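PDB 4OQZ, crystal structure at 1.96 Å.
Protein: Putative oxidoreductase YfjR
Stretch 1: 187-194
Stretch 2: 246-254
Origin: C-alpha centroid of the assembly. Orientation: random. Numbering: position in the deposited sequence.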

ATOM      1  N   VAL A 187       7.251  -7.536  -7.691  1.00 37.26           N
ATOM      2  CA  VAL A 187       7.958  -8.842  -7.839  1.00 38.44           C
ATOM      3  C   VAL A 187       8.021  -9.253  -9.286  1.00 48.57           C
ATOM      4  O   VAL A 187       9.119  -9.541  -9.780  1.00 51.11           O
ATOM      5  CB  VAL A 187       7.455  -9.944  -6.862  1.00 41.16           C
ATOM      6  CG1 VAL A 187       8.113 -11.304  -7.127  1.00 41.84           C
ATOM      7  CG2 VAL A 187       7.734  -9.534  -5.417  1.00 38.51           C
ATOM      8  N   ALA A 188       6.870  -9.186  -9.999  1.00 47.67           N
ATOM      9  CA  ALA A 188       6.783  -9.552 -11.414  1.00 49.45           C
ATOM     10  C   ALA A 188       7.653  -8.671 -12.306  1.00 52.27           C
ATOM     11  O   ALA A 188       8.343  -9.209 -13.170  1.00 51.67           O
ATOM     12  CB  ALA A 188       5.336  -9.564 -11.898  1.00 51.19           C
ATOM     13  N   LEU A 189       7.690  -7.338 -12.070  1.00 47.92           N
ATOM     14  CA  LEU A 189       8.517  -6.449 -12.891  1.00 48.96           C
ATOM     15  C   LEU A 189      10.020  -6.636 -12.656  1.00 52.82           C
ATOM     16  O   LEU A 189      10.788  -6.700 -13.612  1.00 53.43           O
ATOM     17  CB  LEU A 189       8.105  -4.964 -12.728  1.00 47.67           C
ATOM     18  CG  LEU A 189       8.897  -3.925 -13.536  1.00 52.38           C
ATOM     19  CD1 LEU A 189       8.586  -4.005 -15.036  1.00 54.51           C
ATOM     20  CD2 LEU A 189       8.621  -2.538 -13.032  1.00 53.99           C
ATOM     21  N   ALA A 190      10.425  -6.681 -11.381  1.00 50.32           N
ATOM     22  CA  ALA A 190      11.800  -6.870 -10.938  1.00 50.78           C
ATOM     23  C   ALA A 190      12.352  -8.223 -11.419  1.00 57.81           C
ATOM     24  O   ALA A 190      13.565  -8.351 -11.607  1.00 60.10           O
ATOM     25  CB  ALA A 190      11.865  -6.782  -9.428  1.00 49.45           C
ATOM     26  N   ASP A 191      11.463  -9.215 -11.638  1.00 54.01           N
ATOM     27  CA  ASP A 191      11.847 -10.543 -12.141  1.00 55.92           C
ATOM     28  C   ASP A 191      12.397 -10.435 -13.559  1.00 64.10           C
ATOM     29  O   ASP A 191      13.496 -10.921 -13.810  1.00 66.86           O
ATOM     30  CB  ASP A 191      10.665 -11.520 -12.100  1.00 57.55           C
ATOM     31  CG  ASP A 191      11.039 -12.910 -12.564  1.00 64.17           C
ATOM     32  OD1 ASP A 191      10.823 -13.216 -13.769  1.00 62.90           O
ATOM     33  OD2 ASP A 191      11.570 -13.682 -11.740  1.00 68.62           O
ATOM     34  N   ALA A 192      11.662  -9.760 -14.472  1.00 61.58           N
ATOM     35  CA  ALA A 192      12.067  -9.540 -15.861  1.00 63.95           C
ATOM     36  C   ALA A 192      13.381  -8.741 -15.970  1.00 70.18           C
ATOM     37  O   ALA A 192      13.870  -8.507 -17.086  1.00 72.24           O
ATOM     38  CB  ALA A 192      10.953  -8.847 -16.629  1.00 64.88           C
ATOM     39  N   HIS A 193      13.974  -8.384 -14.799  1.00 65.23           N
ATOM     40  CA  HIS A 193      15.220  -7.628 -14.671  1.00 64.81           C
ATOM     41  C   HIS A 193      16.303  -8.246 -13.755  1.00 68.51           C
ATOM     42  O   HIS A 193      17.231  -7.547 -13.350  1.00 68.31           O
ATOM     43  CB  HIS A 193      14.914  -6.189 -14.273  1.00 63.06           C
ATOM     44  CG  HIS A 193      14.159  -5.427 -15.313  1.00 67.39           C
ATOM     45  ND1 HIS A 193      12.805  -5.183 -15.182  1.00 68.41           N
ATOM     46  CD2 HIS A 193      14.602  -4.843 -16.451  1.00 71.09           C
ATOM     47  CE1 HIS A 193      12.466  -4.467 -16.241  1.00 69.26           C
ATOM     48  NE2 HIS A 193      13.512  -4.247 -17.039  1.00 71.26           N
ATOM     49  N   GLY A 194      16.205  -9.544 -13.490  1.00 65.90           N
ATOM     50  CA  GLY A 194      17.181 -10.287 -12.694  1.00 66.02           C
ATOM     51  C   GLY A 194      17.142 -10.097 -11.189  1.00 67.33           C
ATOM     52  O   GLY A 194      18.052 -10.563 -10.491  1.00 68.34           O
ATOM     53  N   HIS A 246       4.294   1.792 -18.932  1.00 58.52           N
ATOM     54  CA  HIS A 246       5.229   1.544 -20.043  1.00 61.63           C
ATOM     55  C   HIS A 246       6.350   0.574 -19.684  1.00 62.28           C
ATOM     56  O   HIS A 246       6.596  -0.359 -20.442  1.00 62.91           O
ATOM     57  CB  HIS A 246       5.762   2.850 -20.658  1.00 64.31           C
ATOM     58  CG  HIS A 246       4.838   3.462 -21.671  1.00 71.29           C
ATOM     59  ND1 HIS A 246       4.835   3.045 -22.995  1.00 77.17           N
ATOM     60  CD2 HIS A 246       3.921   4.446 -21.522  1.00 74.02           C
ATOM     61  CE1 HIS A 246       3.920   3.786 -23.602  1.00 79.32           C
ATOM     62  NE2 HIS A 246       3.338   4.640 -22.753  1.00 78.06           N
ATOM     63  N   THR A 247       6.956   0.740 -18.494  1.00 54.94           N
ATOM     64  CA  THR A 247       8.031  -0.105 -17.950  1.00 52.59           C
ATOM     65  C   THR A 247       7.601  -1.577 -17.892  1.00 55.67           C
ATOM     66  O   THR A 247       8.394  -2.469 -18.216  1.00 57.00           O
ATOM     67  CB  THR A 247       8.419   0.420 -16.550  1.00 56.87           C
ATOM     68  OG1 THR A 247       8.816   1.785 -16.646  1.00 56.34           O
ATOM     69  CG2 THR A 247       9.529  -0.373 -15.903  1.00 57.03           C
ATOM     70  N   ASN A 248       6.371  -1.825 -17.435  1.00 50.71           N
ATOM     71  CA  ASN A 248       5.816  -3.161 -17.310  1.00 52.43           C
ATOM     72  C   ASN A 248       5.514  -3.739 -18.695  1.00 62.01           C
ATOM     73  O   ASN A 248       5.829  -4.903 -18.956  1.00 62.05           O
ATOM     74  CB  ASN A 248       4.583  -3.150 -16.412  1.00 52.44           C
ATOM     75  CG  ASN A 248       4.918  -3.030 -14.962  1.00 63.33           C
ATOM     76  OD1 ASN A 248       5.211  -4.011 -14.281  1.00 55.50           O
ATOM     77  ND2 ASN A 248       4.909  -1.820 -14.455  1.00 59.40           N
ATOM     78  N   ALA A 249       4.968  -2.900 -19.598  1.00 62.46           N
ATOM     79  CA  ALA A 249       4.647  -3.294 -20.974  1.00 66.43           C
ATOM     80  C   ALA A 249       5.925  -3.591 -21.772  1.00 74.90           C
ATOM     81  O   ALA A 249       5.925  -4.501 -22.600  1.00 77.94           O
ATOM     82  CB  ALA A 249       3.832  -2.205 -21.658  1.00 68.69           C
ATOM     83  N   ASP A 250       7.018  -2.834 -21.504  1.00 71.32           N
ATOM     84  CA  ASP A 250       8.314  -3.011 -22.171  1.00 72.25           C
ATOM     85  C   ASP A 250       8.973  -4.341 -21.796  1.00 74.48           C
ATOM     86  O   ASP A 250       9.641  -4.939 -22.633  1.00 76.00           O
ATOM     87  CB  ASP A 250       9.276  -1.850 -21.844  1.00 71.57           C
ATOM     88  CG  ASP A 250       8.985  -0.516 -22.514  1.00 80.86           C
ATOM     89  OD1 ASP A 250       8.216  -0.497 -23.504  1.00 82.26           O
ATOM     90  OD2 ASP A 250       9.539   0.509 -22.056  1.00 89.30           O
ATOM     91  N   SER A 251       8.795  -4.776 -20.533  1.00 67.57           N
ATOM     92  CA  SER A 251       9.359  -5.987 -19.956  1.00 66.95           C
ATOM     93  C   SER A 251       8.513  -7.240 -20.225  1.00 73.80           C
ATOM     94  O   SER A 251       8.908  -8.336 -19.834  1.00 74.56           O
ATOM     95  CB  SER A 251       9.532  -5.803 -18.454  1.00 67.97           C
ATOM     96  OG  SER A 251      10.176  -4.578 -18.157  1.00 77.81           O
ATOM     97  N   GLY A 252       7.365  -7.070 -20.881  1.00 71.47           N
ATOM     98  CA  GLY A 252       6.436  -8.157 -21.174  1.00 73.37           C
ATOM     99  C   GLY A 252       5.540  -8.501 -19.998  1.00 74.84           C
ATOM    100  O   GLY A 252       4.703  -9.402 -20.100  1.00 76.12           O
ATOM    101  N   VAL A 253       5.711  -7.781 -18.868  1.00 68.03           N
ATOM    102  CA  VAL A 253       4.951  -7.953 -17.624  1.00 65.45           C
ATOM    103  C   VAL A 253       3.517  -7.423 -17.833  1.00 70.30           C
ATOM    104  O   VAL A 253       3.319  -6.465 -18.577  1.00 71.44           O
ATOM    105  CB  VAL A 253       5.677  -7.250 -16.423  1.00 65.11           C
ATOM    106  CG1 VAL A 253       4.909  -7.409 -15.117  1.00 62.44           C
ATOM    107  CG2 VAL A 253       7.104  -7.766 -16.257  1.00 64.51           C
ATOM    108  N   ASP A 254       2.534  -8.053 -17.172  1.00 66.62           N
ATOM    109  CA  ASP A 254       1.115  -7.684 -17.189  1.00 67.11           C
ATOM    110  C   ASP A 254       0.885  -6.254 -16.641  1.00 65.33           C
ATOM    111  O   ASP A 254       1.376  -5.916 -15.563  1.00 62.72           O
ATOM    112  CB  ASP A 254       0.317  -8.731 -16.386  1.00 69.18           C
ATOM    113  CG  ASP A 254      -1.189  -8.629 -16.485  1.00 78.54           C
ATOM    114  OD1 ASP A 254      -1.740  -8.970 -17.567  1.00 82.72           O
ATOM    115  OD2 ASP A 254      -1.830  -8.289 -15.457  1.00 72.56           O
TER
HETATM  116  O   HOH W   1      12.297  -2.426 -19.231  1.00 55.11           O

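The two stretches, each the last part of a helix and the turn that follows it, meet in a small, mainly van der Waals contact that buries 309 Å² and contains no direct hydrogen bond, with a single water bridging one margin.

Leu189 gives up the most surface. Its CA-to-CB bond points sideways, but chi1 near 180° and chi2 near +60° bring the end of the side chain nearer the second stretch, where CD1 lies 3.5 Å from Thr247 O and 3.5 Å from Ser251 OG, while CD2 packs 3.7 Å from Thr247 CG2. Leu189 CB also approaches Asn248 OD1 at 3.4 Å. The polar atoms beside it have partners of their own: Ser251 OG donates to Thr247 O (2.8 Å), and Asn248 OD1 and ND2 are hydrogen-bonded just outside the stretches.

Val253 supplies the second apolar surface. Gly252 is the first residue to leave helical phi/psi, in a Schellman motif; its positive phi (81°) favours glycine. The chain after it presents Val253 toward the first stretch. There Val253 CG1 meets Ala188 CB at 3.9 Å and Val253 CG2 meets Ala192 CB at 4.0 Å; CG2 also lies 3.9 Å from Leu189 CA. The CA-to-CB bonds of Ala188 and Ala192 point toward the second stretch, and these small residues sit where the backbones are close, with 6.1 Å between Leu189 CA and Val253 CA and the same between Ala192 CA and Ser251 CA.

At the more exposed margin, Ala192 CB rests 3.8 Å from Ser251 CB. His193 uses ND1 to donate to Leu189 O (3.0 Å), which ties the ring to the last turn of its own helix, with His193 CE1 3.0 Å from Ser251 OG. The water oxygen lies 3.1 Å from His193 NE2 and donates to Ser251 OG at 3.2 Å.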